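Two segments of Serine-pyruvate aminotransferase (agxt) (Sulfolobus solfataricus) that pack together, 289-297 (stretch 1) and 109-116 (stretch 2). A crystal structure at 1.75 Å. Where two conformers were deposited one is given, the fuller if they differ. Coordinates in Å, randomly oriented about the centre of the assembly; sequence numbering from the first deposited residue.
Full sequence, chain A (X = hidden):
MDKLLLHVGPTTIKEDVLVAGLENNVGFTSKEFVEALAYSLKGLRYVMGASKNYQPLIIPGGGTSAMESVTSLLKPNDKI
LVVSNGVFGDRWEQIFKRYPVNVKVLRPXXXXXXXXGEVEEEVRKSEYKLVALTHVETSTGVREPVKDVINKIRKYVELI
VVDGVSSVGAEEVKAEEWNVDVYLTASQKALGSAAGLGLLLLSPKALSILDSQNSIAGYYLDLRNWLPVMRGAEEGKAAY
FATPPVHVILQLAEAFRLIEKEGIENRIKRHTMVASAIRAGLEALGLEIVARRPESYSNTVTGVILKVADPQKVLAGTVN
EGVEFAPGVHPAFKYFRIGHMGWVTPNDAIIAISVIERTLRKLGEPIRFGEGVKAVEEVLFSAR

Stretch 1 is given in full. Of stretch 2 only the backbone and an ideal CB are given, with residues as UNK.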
# COMPACT_ATOMS: atom_id res chain seq x y z
N ILE A 289 15.25 -28.46 15.28
CA ILE A 289 14.64 -27.14 15.08
C ILE A 289 15.74 -26.05 15.00
O ILE A 289 16.77 -26.14 15.69
CB ILE A 289 13.60 -26.87 16.19
CG1 ILE A 289 12.44 -27.88 16.05
CG2 ILE A 289 13.08 -25.44 16.14
CD1 ILE A 289 11.44 -27.87 17.23
N VAL A 290 15.54 -25.04 14.16
CA VAL A 290 16.52 -23.95 14.00
C VAL A 290 16.70 -23.15 15.30
O VAL A 290 17.83 -22.93 15.75
CB VAL A 290 16.17 -23.01 12.83
CG1 VAL A 290 16.99 -21.72 12.88
CG2 VAL A 290 16.42 -23.71 11.52
N ALA A 291 15.59 -22.72 15.91
CA ALA A 291 15.63 -22.00 17.17
C ALA A 291 16.48 -22.76 18.19
O ALA A 291 16.19 -23.93 18.48
CB ALA A 291 14.24 -21.77 17.72
N ARG A 292 17.50 -22.10 18.72
CA ARG A 292 18.46 -22.73 19.63
C ARG A 292 17.90 -23.01 21.01
O ARG A 292 18.25 -24.00 21.64
CB ARG A 292 19.75 -21.91 19.75
CG ARG A 292 20.43 -21.57 18.43
CD ARG A 292 21.14 -22.77 17.77
NE ARG A 292 20.19 -23.68 17.13
CZ ARG A 292 20.46 -24.93 16.77
NH1 ARG A 292 21.67 -25.46 16.97
NH2 ARG A 292 19.51 -25.67 16.20
N ARG A 293 17.04 -22.12 21.48
CA ARG A 293 16.55 -22.16 22.85
C ARG A 293 15.04 -22.42 22.89
O ARG A 293 14.24 -21.60 22.42
CB ARG A 293 16.87 -20.82 23.52
CG ARG A 293 18.34 -20.50 23.64
CD ARG A 293 18.90 -20.99 24.95
NE ARG A 293 20.30 -20.60 25.10
CZ ARG A 293 20.81 -20.01 26.18
NH1 ARG A 293 20.05 -19.75 27.24
NH2 ARG A 293 22.09 -19.70 26.19
N PRO A 294 14.62 -23.57 23.49
CA PRO A 294 13.22 -24.02 23.47
C PRO A 294 12.20 -23.05 24.03
O PRO A 294 11.06 -23.02 23.56
CB PRO A 294 13.26 -25.30 24.34
CG PRO A 294 14.64 -25.79 24.20
CD PRO A 294 15.50 -24.55 24.17
N GLU A 295 12.59 -22.25 25.02
CA GLU A 295 11.72 -21.23 25.59
C GLU A 295 11.34 -20.15 24.55
O GLU A 295 10.40 -19.41 24.74
CB GLU A 295 12.36 -20.58 26.82
CG GLU A 295 13.59 -19.70 26.55
CD GLU A 295 14.91 -20.42 26.57
OE1 GLU A 295 14.95 -21.68 26.48
OE2 GLU A 295 15.96 -19.71 26.65
N SER A 296 12.10 -20.09 23.45
CA SER A 296 11.84 -19.09 22.41
C SER A 296 11.21 -19.68 21.12
O SER A 296 11.10 -18.96 20.12
CB SER A 296 13.12 -18.37 22.03
OG SER A 296 13.94 -19.20 21.24
N TYR A 297 10.82 -20.96 21.15
CA TYR A 297 10.10 -21.59 20.03
C TYR A 297 8.81 -20.81 19.74
O TYR A 297 7.86 -20.82 20.54
CB TYR A 297 9.76 -23.06 20.35
CG TYR A 297 10.93 -24.05 20.37
CD1 TYR A 297 12.13 -23.77 19.72
CD2 TYR A 297 10.80 -25.30 21.01
CE1 TYR A 297 13.19 -24.70 19.73
CE2 TYR A 297 11.85 -26.22 21.03
CZ TYR A 297 13.03 -25.93 20.38
OH TYR A 297 14.07 -26.84 20.38
N UNK A 109 24.10 -15.36 18.87
CA UNK A 109 24.61 -16.41 17.98
C UNK A 109 23.49 -16.84 17.05
O UNK A 109 22.33 -16.67 17.40
CB UNK A 109 25.15 -17.60 18.77
N UNK A 110 23.82 -17.40 15.86
CA UNK A 110 22.71 -17.73 14.95
C UNK A 110 21.59 -18.55 15.59
O UNK A 110 21.86 -19.55 16.26
CB UNK A 110 23.26 -18.50 13.75
N UNK A 111 20.35 -18.09 15.41
CA UNK A 111 19.19 -18.88 15.84
C UNK A 111 18.88 -18.75 17.31
O UNK A 111 17.95 -19.39 17.80
CB UNK A 111 19.41 -20.36 15.51
N UNK A 112 19.69 -17.97 18.01
CA UNK A 112 19.48 -17.68 19.43
C UNK A 112 18.75 -16.34 19.56
O UNK A 112 18.25 -15.81 18.57
CB UNK A 112 20.81 -17.65 20.19
N UNK A 113 18.69 -15.81 20.78
CA UNK A 113 18.01 -14.55 21.04
C UNK A 113 18.77 -13.73 22.09
O UNK A 113 19.47 -14.29 22.93
CB UNK A 113 16.57 -14.81 21.50
N UNK A 114 18.63 -12.40 22.02
CA UNK A 114 19.32 -11.49 22.94
C UNK A 114 18.59 -11.50 24.27
O UNK A 114 17.41 -11.21 24.33
CB UNK A 114 19.39 -10.07 22.37
N UNK A 115 19.31 -11.83 25.35
CA UNK A 115 18.70 -11.97 26.67
C UNK A 115 18.30 -10.62 27.25
O UNK A 115 18.96 -9.62 26.96
CB UNK A 115 19.66 -12.68 27.62
N UNK A 116 17.23 -10.58 28.07
CA UNK A 116 16.83 -9.33 28.69
C UNK A 116 17.99 -8.64 29.43
O UNK A 116 18.11 -7.41 29.35
CB UNK A 116 15.67 -9.59 29.66

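Position 109 opens the segment with its CA-to-CB bond directed toward stretch 1, yet nothing of that stretch lies within 5.5 Å of the ideal CB. With phi/psi of -65/156 almost any residue would fit. It is Ser109, whose carbonyl O accepts a hydrogen bond from the backbone N of residue 112 and so closes a type II beta turn.

Position 110 is the second residue of that turn. Its phi of -51 and psi of 130 are those proline readily adopts, and its CB points sideways into space that stretch 1 leaves empty, so many other side chains would also be tolerated. The residue is Pro110, which meets stretch 1 through its backbone: its O lies 3.3 Å from Arg292 CG.

Position 111 is the most restrictive. Phi is positive (81/0), as expected for the third residue of a type II turn, and the ideal CB points toward stretch 1, where it would sit 3.0 Å from Val290 O and 3.3 Å from Arg292 CG. Both distances are too tight for a methyl group, so backbone conformation and packing alike call for glycine, and Gly111 is found. The close approach lets Arg292 N donate a nearly linear hydrogen bond to Gly111 O (2.9 Å, 171°), while Ala291 CA makes a CA-H...O contact with the same oxygen at 3.5 Å. A water also donates to Gly111 O (3.1 Å) and links it to Arg293 N and Ser296 OG.

At 112 the CB points sideways, 4.3 Å from Arg292 CG and 5.1 Å from Arg293 CG. The Arg293 guanidinium is within reach and favours an acidic or polar side chain, aspartate, glutamate or asparagine among them; Arg292 offers only the aliphatic start of its side chain, its guanidinium being turned to the carbonyls of Ile289 and Val290. Asp112 forms a long salt bridge from OD2 to Arg293 NE (3.8 Å), and its OD1 accepts from the backbone N of residue 113 at 2.7 Å.

Position 113 also has a sideways CB, 5.0 Å from Ser296 CB, but the Glu295 carboxylate lies farther along. A long side chain ending in a donor would suit: tyrosine, lysine or arginine. Tyr113, with chi1 p, reaches across so that its OH donates to Glu295 OE2 at 2.7 Å. Arg293 CB lies at the ring edge, 3.6 Å from Tyr113 CE1, and Ser296 CB is 3.8 Å from Tyr113 CD1.

Position 114 is out of reach; it is Val114.

At 115 nothing lies near the CB, although a long chain could reach the Arg293 guanidinium, where an acid would be the simple expectation. The residue is instead Lys115, at the N-cap position. Its CE lies over one face of that guanidinium, 3.6 Å from Arg293 NH1, while its NZ, 4.2 Å from Arg293 NH2, forms a salt bridge with Asp112 OD1 (2.9 Å) and donates to Tyr113 O (2.9 Å).

Position 116 makes no contact; its phi of -52 suits Pro116, beginning a helix.

Stretch 2 (109-116) SPGDYVKP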
# COMPACT_ATOMS: atom_id res chain seq x y z
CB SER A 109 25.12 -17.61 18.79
OG SER A 109 25.90 -17.17 19.89
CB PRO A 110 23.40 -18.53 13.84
CG PRO A 110 24.78 -17.90 13.77
CD PRO A 110 25.13 -17.59 15.20
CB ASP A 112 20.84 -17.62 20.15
CG ASP A 112 20.77 -18.06 21.61
OD1 ASP A 112 19.95 -17.55 22.41
OD2 ASP A 112 21.55 -18.95 21.97
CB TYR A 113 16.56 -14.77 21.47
CG TYR A 113 16.36 -15.38 22.85
CD1 TYR A 113 16.41 -16.78 23.05
CD2 TYR A 113 16.08 -14.57 23.94
CE1 TYR A 113 16.22 -17.33 24.33
CE2 TYR A 113 15.88 -15.11 25.22
CZ TYR A 113 15.95 -16.48 25.40
OH TYR A 113 15.74 -16.99 26.67
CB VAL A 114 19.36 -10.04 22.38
CG1 VAL A 114 20.14 -9.13 23.33
CG2 VAL A 114 20.01 -10.06 21.00
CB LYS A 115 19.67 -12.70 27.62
CG LYS A 115 20.19 -14.02 27.05
CD LYS A 115 19.02 -15.01 26.83
CE LYS A 115 19.49 -16.33 26.22
NZ LYS A 115 20.25 -16.16 24.95
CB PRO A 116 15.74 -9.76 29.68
CG PRO A 116 15.12 -10.95 29.03
CD PRO A 116 16.25 -11.66 28.37
O HOH W 1 16.54 -19.33 20.59
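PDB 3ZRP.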